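Local atomic coordinates of envelopment polyprotein (Bovine Schmallenberg virus BH80/Germany/2011, PDB entry 7A56), a protein that probably drives entry of the virus into host cells as a class II membrane fusion glycoprotein, its Gc fusion domains captured here in the postfusion conformation. Residues 53-58 against 349-354; 106-112 against 196-202; 355-361 against 376-382. All blocks are in the same frame, centred on the assembly; numbering follows the deposited sequence.

Contact 1: residues 53-58 against 349-354; sequences IPQYKT and AYSTQA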
loop_
_atom_site.group_PDB
_atom_site.type_symbol
_atom_site.label_atom_id
_atom_site.label_comp_id
_atom_site.label_asym_id
_atom_site.label_seq_id
_atom_site.Cartn_x
_atom_site.Cartn_y
_atom_site.Cartn_z
ATOM N N ILE A 53 21.173 0.864 26.615
ATOM C CA ILE A 53 22.249 -0.124 26.506
ATOM C C ILE A 53 22.116 -0.767 25.123
ATOM O O ILE A 53 21.107 -1.451 24.850
ATOM C CB ILE A 53 22.157 -1.164 27.630
ATOM C CG1 ILE A 53 22.205 -0.476 29.012
ATOM C CG2 ILE A 53 23.343 -2.169 27.485
ATOM C CD1 ILE A 53 21.956 -1.401 30.159
ATOM N N PRO A 54 23.051 -0.521 24.215
ATOM C CA PRO A 54 22.812 -0.821 22.789
ATOM C C PRO A 54 22.723 -2.318 22.471
ATOM O O PRO A 54 23.534 -3.119 22.912
ATOM C CB PRO A 54 23.998 -0.167 22.075
ATOM C CG PRO A 54 25.034 0.081 23.137
ATOM C CD PRO A 54 24.284 0.252 24.433
ATOM N N GLN A 55 21.718 -2.675 21.668
ATOM C CA GLN A 55 21.503 -4.057 21.240
ATOM C C GLN A 55 22.100 -4.361 19.878
ATOM O O GLN A 55 22.199 -5.540 19.516
ATOM C CB GLN A 55 19.978 -4.350 21.120
ATOM C CG GLN A 55 19.251 -4.421 22.463
ATOM C CD GLN A 55 17.777 -4.282 22.259
ATOM O OE1 GLN A 55 17.317 -3.207 21.867
ATOM N NE2 GLN A 55 17.014 -5.369 22.453
ATOM N N TYR A 56 22.363 -3.334 19.069
ATOM C CA TYR A 56 22.676 -3.511 17.660
ATOM C C TYR A 56 24.185 -3.343 17.409
ATOM O O TYR A 56 24.808 -2.382 17.879
ATOM C CB TYR A 56 21.867 -2.518 16.820
ATOM C CG TYR A 56 21.943 -2.769 15.324
ATOM C CD1 TYR A 56 21.096 -3.717 14.709
ATOM C CD2 TYR A 56 22.913 -2.136 14.544
ATOM C CE1 TYR A 56 21.176 -3.969 13.354
ATOM C CE2 TYR A 56 23.009 -2.374 13.154
ATOM C CZ TYR A 56 22.143 -3.282 12.570
ATOM O OH TYR A 56 22.201 -3.533 11.232
ATOM N N LYS A 57 24.766 -4.303 16.693
ATOM C CA LYS A 57 26.131 -4.206 16.193
ATOM C C LYS A 57 26.207 -4.819 14.799
ATOM O O LYS A 57 25.735 -5.951 14.600
ATOM C CB LYS A 57 27.093 -4.947 17.132
ATOM C CG LYS A 57 28.494 -4.936 16.631
ATOM C CD LYS A 57 29.377 -5.527 17.698
ATOM C CE LYS A 57 29.806 -6.903 17.329
ATOM N NZ LYS A 57 31.236 -6.841 16.909
ATOM N N THR A 58 26.800 -4.097 13.845
ATOM C CA THR A 58 27.058 -4.680 12.526
ATOM C C THR A 58 28.477 -4.318 12.093
ATOM O O THR A 58 29.305 -3.903 12.902
ATOM C CB THR A 58 26.007 -4.236 11.492
ATOM O OG1 THR A 58 26.185 -5.010 10.300
ATOM C CG2 THR A 58 26.106 -2.714 11.160
ATOM N N ALA A 349 32.884 -1.315 17.413
ATOM C CA ALA A 349 31.468 -1.474 17.751
ATOM C C ALA A 349 31.291 -2.450 18.908
ATOM O O ALA A 349 32.105 -3.362 19.112
ATOM C CB ALA A 349 30.702 -1.972 16.523
ATOM N N TYR A 350 30.185 -2.289 19.644
ATOM C CA TYR A 350 29.818 -3.261 20.665
ATOM C C TYR A 350 28.304 -3.233 20.858
ATOM O O TYR A 350 27.607 -2.293 20.429
ATOM C CB TYR A 350 30.536 -3.014 22.017
ATOM C CG TYR A 350 29.996 -1.816 22.756
ATOM C CD1 TYR A 350 30.543 -0.507 22.513
ATOM C CD2 TYR A 350 28.937 -1.962 23.667
ATOM C CE1 TYR A 350 30.022 0.602 23.169
ATOM C CE2 TYR A 350 28.402 -0.886 24.318
ATOM C CZ TYR A 350 28.922 0.393 24.061
ATOM O OH TYR A 350 28.356 1.455 24.717
ATOM N N SER A 351 27.804 -4.301 21.485
ATOM C CA SER A 351 26.386 -4.400 21.827
ATOM C C SER A 351 26.254 -5.406 22.961
ATOM O O SER A 351 27.213 -6.099 23.320
ATOM C CB SER A 351 25.536 -4.822 20.632
ATOM O OG SER A 351 25.828 -6.166 20.317
ATOM N N THR A 352 25.048 -5.477 23.515
ATOM C CA THR A 352 24.750 -6.330 24.644
ATOM C C THR A 352 23.318 -6.758 24.481
ATOM O O THR A 352 22.482 -5.946 24.087
ATOM C CB THR A 352 24.913 -5.573 25.955
ATOM O OG1 THR A 352 26.252 -5.095 26.019
ATOM C CG2 THR A 352 24.597 -6.452 27.139
ATOM N N GLN A 353 23.031 -8.019 24.750
ATOM C CA GLN A 353 21.627 -8.405 24.690
ATOM C C GLN A 353 20.850 -7.802 25.853
ATOM O O GLN A 353 21.309 -7.830 26.998
ATOM C CB GLN A 353 21.495 -9.915 24.703
ATOM C CG GLN A 353 21.468 -10.469 23.314
ATOM C CD GLN A 353 20.420 -11.545 23.154
ATOM O OE1 GLN A 353 19.727 -11.921 24.122
ATOM N NE2 GLN A 353 20.284 -12.050 21.925
ATOM N N ALA A 354 19.654 -7.281 25.556
ATOM C CA ALA A 354 18.814 -6.725 26.613
ATOM C C ALA A 354 18.346 -7.816 27.591
ATOM O O ALA A 354 18.191 -8.979 27.232
ATOM C CB ALA A 354 17.609 -6.002 25.987
HETATM O O HOH W 1 20.996 -4.114 25.722
HETATM O O HOH W 2 25.652 -2.728 25.076
HETATM O O HOH W 3 18.726 -7.907 22.674
HETATM O O HOH W 4 24.140 -7.299 18.570
HETATM O O HOH W 5 33.643 -5.221 17.561
#

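Contact 2: residues 106-112 against 196-202; sequences VRRVINK and EQKDVEV. With PO4 (phosphate ion), chain J.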
loop_
_atom_site.group_PDB
_atom_site.type_symbol
_atom_site.label_atom_id
_atom_site.label_comp_id
_atom_site.label_asym_id
_atom_site.label_seq_id
_atom_site.Cartn_x
_atom_site.Cartn_y
_atom_site.Cartn_z
ATOM N N VAL A 106 18.329 5.549 18.195
ATOM C CA VAL A 106 17.152 5.971 17.385
ATOM C C VAL A 106 16.011 6.213 18.380
ATOM O O VAL A 106 15.303 5.304 18.814
ATOM C CB VAL A 106 16.814 4.963 16.300
ATOM C CG1 VAL A 106 15.651 5.488 15.358
ATOM C CG2 VAL A 106 18.054 4.643 15.467
ATOM N N ARG A 107 15.867 7.462 18.806
ATOM C CA ARG A 107 15.004 7.726 19.939
ATOM C C ARG A 107 13.523 7.641 19.563
ATOM O O ARG A 107 12.720 7.216 20.378
ATOM C CB ARG A 107 15.306 9.090 20.539
ATOM C CG ARG A 107 14.395 9.386 21.757
ATOM C CD ARG A 107 14.940 10.431 22.664
ATOM N NE ARG A 107 13.907 10.875 23.590
ATOM C CZ ARG A 107 13.569 10.288 24.733
ATOM N NH1 ARG A 107 14.189 9.167 25.162
ATOM N NH2 ARG A 107 12.585 10.849 25.457
ATOM N N ARG A 108 13.159 8.032 18.355
ATOM C CA ARG A 108 11.740 7.909 17.981
ATOM C C ARG A 108 11.624 7.575 16.507
ATOM O O ARG A 108 12.345 8.125 15.665
ATOM C CB ARG A 108 10.990 9.193 18.340
ATOM C CG ARG A 108 9.491 9.179 17.874
ATOM C CD ARG A 108 8.807 10.495 18.359
ATOM N NE ARG A 108 9.323 11.641 17.598
ATOM C CZ ARG A 108 10.071 12.621 18.105
ATOM N NH1 ARG A 108 10.385 12.623 19.393
ATOM N NH2 ARG A 108 10.486 13.611 17.312
ATOM N N VAL A 109 10.755 6.611 16.190
ATOM C CA VAL A 109 10.329 6.367 14.818
ATOM C C VAL A 109 8.822 6.154 14.878
ATOM O O VAL A 109 8.360 5.215 15.540
ATOM C CB VAL A 109 10.962 5.130 14.178
ATOM C CG1 VAL A 109 10.324 4.940 12.816
ATOM C CG2 VAL A 109 12.537 5.258 14.027
ATOM N N ILE A 110 8.068 6.996 14.188
ATOM C CA ILE A 110 6.614 6.736 14.009
ATOM C C ILE A 110 6.184 7.262 12.648
ATOM O O ILE A 110 6.829 8.147 12.077
ATOM C CB ILE A 110 5.732 7.406 15.061
ATOM C CG1 ILE A 110 5.924 8.894 14.963
ATOM C CG2 ILE A 110 6.030 6.907 16.460
ATOM C CD1 ILE A 110 4.740 9.615 15.482
ATOM N N ASN A 111 5.093 6.704 12.106
ATOM C CA ASN A 111 4.498 7.332 10.937
ATOM C C ASN A 111 3.234 8.066 11.415
ATOM O O ASN A 111 2.654 7.734 12.453
ATOM C CB ASN A 111 4.170 6.305 9.820
ATOM C CG ASN A 111 5.394 5.930 8.949
ATOM O OD1 ASN A 111 6.328 6.703 8.819
ATOM N ND2 ASN A 111 5.341 4.770 8.316
ATOM N N LYS A 112 2.852 9.118 10.712
ATOM C CA LYS A 112 1.662 9.843 11.178
ATOM C C LYS A 112 0.991 10.507 9.999
ATOM O O LYS A 112 1.644 10.818 8.991
ATOM C CB LYS A 112 2.002 10.912 12.232
ATOM C CG LYS A 112 2.884 12.012 11.750
ATOM C CD LYS A 112 3.285 12.958 12.923
ATOM C CE LYS A 112 4.312 14.013 12.473
ATOM N NZ LYS A 112 4.863 14.854 13.596
ATOM N N GLU A 196 1.076 10.958 4.468
ATOM C CA GLU A 196 1.658 10.513 5.718
ATOM C C GLU A 196 3.124 10.920 5.724
ATOM O O GLU A 196 3.698 11.201 4.676
ATOM C CB GLU A 196 1.523 8.995 5.900
ATOM C CG GLU A 196 2.350 8.115 4.916
ATOM C CD GLU A 196 2.249 6.621 5.285
ATOM O OE1 GLU A 196 1.178 6.032 5.066
ATOM O OE2 GLU A 196 3.214 6.019 5.812
ATOM N N GLN A 197 3.696 11.025 6.911
ATOM C CA GLN A 197 5.114 11.397 7.010
ATOM C C GLN A 197 5.768 10.590 8.115
ATOM O O GLN A 197 5.112 10.148 9.060
ATOM C CB GLN A 197 5.267 12.916 7.247
ATOM C CG GLN A 197 4.658 13.413 8.545
ATOM C CD GLN A 197 4.672 14.916 8.578
ATOM O OE1 GLN A 197 3.928 15.557 7.825
ATOM N NE2 GLN A 197 5.549 15.501 9.404
ATOM N N LYS A 198 7.080 10.373 7.970
ATOM C CA LYS A 198 7.876 9.799 9.033
ATOM C C LYS A 198 8.270 10.871 10.026
ATOM O O LYS A 198 8.493 12.032 9.668
ATOM C CB LYS A 198 9.168 9.187 8.460
ATOM C CG LYS A 198 8.882 8.228 7.349
ATOM C CD LYS A 198 10.163 7.671 6.831
ATOM C CE LYS A 198 9.814 6.806 5.658
ATOM N NZ LYS A 198 9.733 7.623 4.331
ATOM N N ASP A 199 8.346 10.477 11.294
ATOM C CA ASP A 199 8.849 11.338 12.351
ATOM C C ASP A 199 9.975 10.562 13.047
ATOM O O ASP A 199 9.697 9.601 13.782
ATOM C CB ASP A 199 7.690 11.692 13.293
ATOM C CG ASP A 199 8.120 12.547 14.494
ATOM O OD1 ASP A 199 9.293 12.962 14.588
ATOM O OD2 ASP A 199 7.261 12.814 15.361
ATOM N N VAL A 200 11.236 10.951 12.787
ATOM C CA VAL A 200 12.408 10.191 13.241
ATOM C C VAL A 200 13.305 11.132 14.023
ATOM O O VAL A 200 13.653 12.228 13.546
ATOM C CB VAL A 200 13.188 9.536 12.074
ATOM C CG1 VAL A 200 14.472 8.808 12.571
ATOM C CG2 VAL A 200 12.296 8.562 11.337
ATOM N N GLU A 201 13.668 10.709 15.228
ATOM C CA GLU A 201 14.615 11.451 16.029
ATOM C C GLU A 201 15.765 10.534 16.381
ATOM O O GLU A 201 15.557 9.393 16.824
ATOM C CB GLU A 201 13.929 11.991 17.280
ATOM C CG GLU A 201 14.890 12.784 18.231
ATOM C CD GLU A 201 14.198 13.086 19.560
ATOM O OE1 GLU A 201 13.457 12.207 20.057
ATOM O OE2 GLU A 201 14.362 14.194 20.080
ATOM N N VAL A 202 16.984 11.066 16.280
ATOM C CA VAL A 202 18.178 10.262 16.556
ATOM C C VAL A 202 19.060 11.032 17.517
ATOM O O VAL A 202 19.055 12.267 17.527
ATOM C CB VAL A 202 18.965 9.924 15.272
ATOM C CG1 VAL A 202 18.078 9.157 14.296
ATOM C CG2 VAL A 202 19.539 11.177 14.660
HETATM P P PO4 J . 6.551 19.315 9.574
HETATM O O1 PO4 J . 5.734 18.526 10.561
HETATM O O2 PO4 J . 5.749 20.527 9.120
HETATM O O3 PO4 J . 6.938 18.492 8.367
HETATM O O4 PO4 J . 7.837 19.751 10.235
HETATM O O HOH W 6 11.597 16.032 19.241
HETATM O O HOH W 7 5.540 7.631 6.083
#

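Contact 3: residues 355-361 against 376-382; sequences TVTIDEI and ALKLSTN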
loop_
_atom_site.group_PDB
_atom_site.type_symbol
_atom_site.label_atom_id
_atom_site.label_comp_id
_atom_site.label_asym_id
_atom_site.label_seq_id
_atom_site.Cartn_x
_atom_site.Cartn_y
_atom_site.Cartn_z
ATOM N N THR A 355 18.136 -7.433 28.848
ATOM C CA THR A 355 17.515 -8.310 29.848
ATOM C C THR A 355 16.027 -7.964 29.947
ATOM O O THR A 355 15.663 -6.939 30.523
ATOM C CB THR A 355 18.195 -8.150 31.195
ATOM O OG1 THR A 355 19.580 -8.454 31.052
ATOM C CG2 THR A 355 17.571 -9.106 32.268
ATOM N N VAL A 356 15.177 -8.804 29.368
ATOM C CA VAL A 356 13.726 -8.607 29.352
ATOM C C VAL A 356 13.083 -9.791 30.056
ATOM O O VAL A 356 13.521 -10.933 29.880
ATOM C CB VAL A 356 13.175 -8.463 27.918
ATOM C CG1 VAL A 356 11.662 -8.258 27.935
ATOM C CG2 VAL A 356 13.862 -7.317 27.194
ATOM N N THR A 357 12.082 -9.514 30.896
ATOM C CA THR A 357 11.251 -10.554 31.480
ATOM C C THR A 357 9.784 -10.246 31.192
ATOM O O THR A 357 9.353 -9.086 31.248
ATOM C CB THR A 357 11.455 -10.695 33.009
ATOM O OG1 THR A 357 11.169 -9.441 33.654
ATOM C CG2 THR A 357 12.903 -11.162 33.362
ATOM N N ILE A 358 9.014 -11.286 30.884
ATOM C CA ILE A 358 7.558 -11.160 30.779
ATOM C C ILE A 358 6.971 -11.462 32.150
ATOM O O ILE A 358 6.841 -12.621 32.540
ATOM C CB ILE A 358 6.983 -12.080 29.713
ATOM C CG1 ILE A 358 7.588 -11.712 28.359
ATOM C CG2 ILE A 358 5.432 -11.992 29.773
ATOM C CD1 ILE A 358 7.304 -12.684 27.249
ATOM N N ASP A 359 6.640 -10.411 32.905
ATOM C CA ASP A 359 6.248 -10.609 34.292
ATOM C C ASP A 359 4.857 -11.202 34.379
ATOM O O ASP A 359 4.585 -12.032 35.253
ATOM C CB ASP A 359 6.315 -9.287 35.060
ATOM C CG ASP A 359 7.693 -8.642 34.978
ATOM O OD1 ASP A 359 8.664 -9.401 34.836
ATOM O OD2 ASP A 359 7.808 -7.399 35.053
ATOM N N GLU A 360 3.966 -10.798 33.486
ATOM C CA GLU A 360 2.719 -11.547 33.418
ATOM C C GLU A 360 2.136 -11.423 32.028
ATOM O O GLU A 360 2.538 -10.563 31.241
ATOM C CB GLU A 360 1.723 -11.103 34.472
ATOM C CG GLU A 360 1.669 -9.651 34.822
ATOM C CD GLU A 360 0.580 -9.394 35.863
ATOM O OE1 GLU A 360 0.922 -9.182 37.052
ATOM O OE2 GLU A 360 -0.625 -9.448 35.493
ATOM N N ILE A 361 1.208 -12.328 31.727
ATOM C CA ILE A 361 0.528 -12.357 30.434
ATOM C C ILE A 361 -0.885 -12.879 30.650
ATOM O O ILE A 361 -1.089 -13.937 31.255
ATOM C CB ILE A 361 1.281 -13.211 29.394
ATOM C CG1 ILE A 361 0.474 -13.333 28.103
ATOM C CG2 ILE A 361 1.627 -14.587 29.962
ATOM C CD1 ILE A 361 1.271 -13.994 26.961
ATOM N N ALA A 376 -2.655 -8.908 27.155
ATOM C CA ALA A 376 -1.950 -7.909 27.953
ATOM C C ALA A 376 -0.692 -8.530 28.554
ATOM O O ALA A 376 -0.756 -9.551 29.247
ATOM C CB ALA A 376 -2.850 -7.366 29.067
ATOM N N LEU A 377 0.440 -7.905 28.305
ATOM C CA LEU A 377 1.714 -8.297 28.876
ATOM C C LEU A 377 2.186 -7.234 29.862
ATOM O O LEU A 377 2.091 -6.026 29.591
ATOM C CB LEU A 377 2.761 -8.482 27.767
ATOM C CG LEU A 377 2.675 -9.766 26.923
ATOM C CD1 LEU A 377 1.469 -9.774 26.002
ATOM C CD2 LEU A 377 3.932 -9.937 26.084
ATOM N N LYS A 378 2.738 -7.685 30.987
ATOM C CA LYS A 378 3.602 -6.841 31.808
ATOM C C LYS A 378 5.060 -7.272 31.611
ATOM O O LYS A 378 5.416 -8.424 31.911
ATOM C CB LYS A 378 3.200 -6.909 33.283
ATOM C CG LYS A 378 1.845 -6.274 33.581
ATOM C CD LYS A 378 1.894 -5.500 34.887
ATOM C CE LYS A 378 0.512 -5.036 35.310
ATOM N NZ LYS A 378 -0.239 -6.046 36.128
ATOM N N LEU A 379 5.879 -6.331 31.134
ATOM C CA LEU A 379 7.284 -6.538 30.762
ATOM C C LEU A 379 8.197 -5.727 31.663
ATOM O O LEU A 379 7.892 -4.573 31.982
ATOM C CB LEU A 379 7.602 -6.090 29.334
ATOM C CG LEU A 379 6.975 -6.857 28.193
ATOM C CD1 LEU A 379 7.760 -6.600 26.944
ATOM C CD2 LEU A 379 6.938 -8.326 28.536
ATOM N N SER A 380 9.333 -6.327 32.028
ATOM C CA SER A 380 10.471 -5.628 32.631
ATOM C C SER A 380 11.636 -5.621 31.643
ATOM O O SER A 380 11.832 -6.578 30.893
ATOM C CB SER A 380 10.904 -6.281 33.943
ATOM O OG SER A 380 10.022 -5.931 34.984
ATOM N N THR A 381 12.367 -4.518 31.608
ATOM C CA THR A 381 13.527 -4.436 30.728
ATOM C C THR A 381 14.569 -3.552 31.384
ATOM O O THR A 381 14.246 -2.602 32.108
ATOM C CB THR A 381 13.147 -3.909 29.321
ATOM O OG1 THR A 381 14.320 -3.776 28.514
ATOM C CG2 THR A 381 12.405 -2.532 29.398
ATOM N N ASN A 382 15.832 -3.901 31.166
ATOM C CA ASN A 382 16.912 -3.090 31.719
ATOM C C ASN A 382 17.304 -1.933 30.787
ATOM O O ASN A 382 18.212 -1.153 31.133
ATOM C CB ASN A 382 18.129 -3.988 32.074
ATOM C CG ASN A 382 18.792 -4.652 30.848
ATOM O OD1 ASN A 382 18.192 -4.865 29.798
ATOM N ND2 ASN A 382 20.052 -4.986 31.007
#

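Contact 1: residues 53-58 against 349-354
Start at Ala349, still on its strand: its CB packs on Lys57 CG at 3.7 Å, and water 5 bridges Ala349 O (2.9 Å) to Lys57 NZ (3.0 Å). At Tyr350 the CB turns away, yet the ring comes back to Pro54, with CE2 3.7 Å from Pro54 CG. Ser351 lays its CB 3.5 Å from Gln55 C, and its OG reaches Gln55 O through water 4. Thr352 then makes the one direct hydrogen bond of the pair, Thr352 N to Pro54 O at 2.9 Å, while water 1 ties Thr352 O to Ile53 O. Ala354 CB sits 3.6 Å from Gln55 NE2, with water 3 joining that nitrogen to Ala354 N. Five waters supplement one direct hydrogen bond. Residues 351-354 leave strand 346-350 toward strand 356-365, and this connection packs on the loop 53-58. Around it, Tyr350 and Pro54 pack on Ile103 of strand 98-134, Gln55 OE1 bonds Ser386 N on strand 385-391, and Tyr56 and Thr58 bond Gln231 and Asp229 of the second subunit.

Contact 2: residues 106-112 against 196-202
Strands 106-112 and 197-202 run antiparallel (177°), and most inward-facing backbone NH and CO groups pair across the ladder. The hydrogen-bonded pairs Lys112-Gln197, Ile110-Asp199 and Arg108-Glu201 each bond both ways, as with Glu201 N to Arg108 O (2.9 Å). The NH of Val109, pointing outward, is taken by Asn83 OD1. On the face carrying Arg108, Lys112, Asp199 and Glu201 lies a charge network: Asp199 OD1 accepts from Arg108 NH2 at 3.0 Å, Arg108 NH1 lies 3.2 Å from Glu201 OE1 as a purely electrostatic pair, and long bridges join Lys112 NZ to Asp199 OD2 (3.6 Å) and Arg107 NE to Glu201 OE1 (3.8 Å). Gln197 NE2 donates to O1 (3.2 Å) of a phosphate, probably from the crystallisation liquor, that Lys390 and Lys398 of the third subunit also bind; Gln197 OE1 takes that Lys398 too. Asn111 ND2 bonds Ser237 OG, Lys198 NZ bonds Ile233 O, Glu196 OE1 takes the NH groups of Ser237 and Met238, and water 7 links Glu196 OE2 (2.8 Å) to Asn111 OD1 (3.0 Å, weak). Glu201 O receives Arg108 N (3.2 Å) and, weakly, Arg107 N (2.8 Å): a classic beta bulge in an antiparallel sheet.

Contact 3: residues 355-361 against 376-382
This is a beta hairpin, strand 356-365 turning back as strand 373-381, with a classic beta bulge where Asp359 and Glu360 both face Lys378. On the buried face the aliphatic side chains mesh. Leu379 is forked between two neighbours on the other strand: its CD1 lies 4.4 Å from Val356 CG1, and its CD2 pushes to 3.5 Å from Ile358 CG1, the tightest apolar fit of the pair. Leu377 does the same one step along, with CD2 4.5 Å from Ile358 CG2 and CD1 4.3 Å from Ile361 CG1. Ile358 therefore fills the hollow between the two leucines. This layer is roofed by the other sheet, where Ile358 and Ile361 rest on Ala431 and the leucines on Val424 and Val426. Two sheets so packed make a beta sandwich, consistent with the immunoglobulin-like domain III of class II fusion proteins.

The opposite face is polar and largely exposed. Glu360 and Lys378 reach across to a salt bridge, OE1 to NZ at 3.5 Å. The extra residue of the bulge, Asp359, points its CB toward the partner strand and bends over Ser380, while Thr357 OG1 donates to Asp359 OD1 at 2.8 Å. At the bulge Lys378 O takes two NH groups, Asp359 N at 2.5 Å and Glu360 N at 3.2 Å. The open end is closed by Asn382, whose OD1 accepts from Thr355 N at 2.7 Å, standing in for a backbone carbonyl, while Asn382 N donates to Thr355 O at 3.1 Å. Ser380 OG donates a hydrogen bond to Asp359 OD2 at 2.7 Å, across the strands.

Overall arrangement
Contacts 1 and 3 follow one another in the chain and touch, Ala354 C lying 3.7 Å from Asn382 OD1: residues 351-354 lead from the large sheet into the C-terminal sandwich. Contact 2 is nested in sequence between the two segments of contact 1 and reaches that same large sheet, but sits closer to the centre of the chain. All three are partly buried, contact 2 with no exposed residue, contact 3 with five. Contacts 2 and 3 are antiparallel ladders with a classic bulge and one polar face; the first is dominated by charge, the second has a fuller aliphatic layer. Contact 1 has one direct hydrogen bond supplemented by bridging waters. Contacts 1 and 2 also meet other subunits, whereas contact 3 stays within its chain.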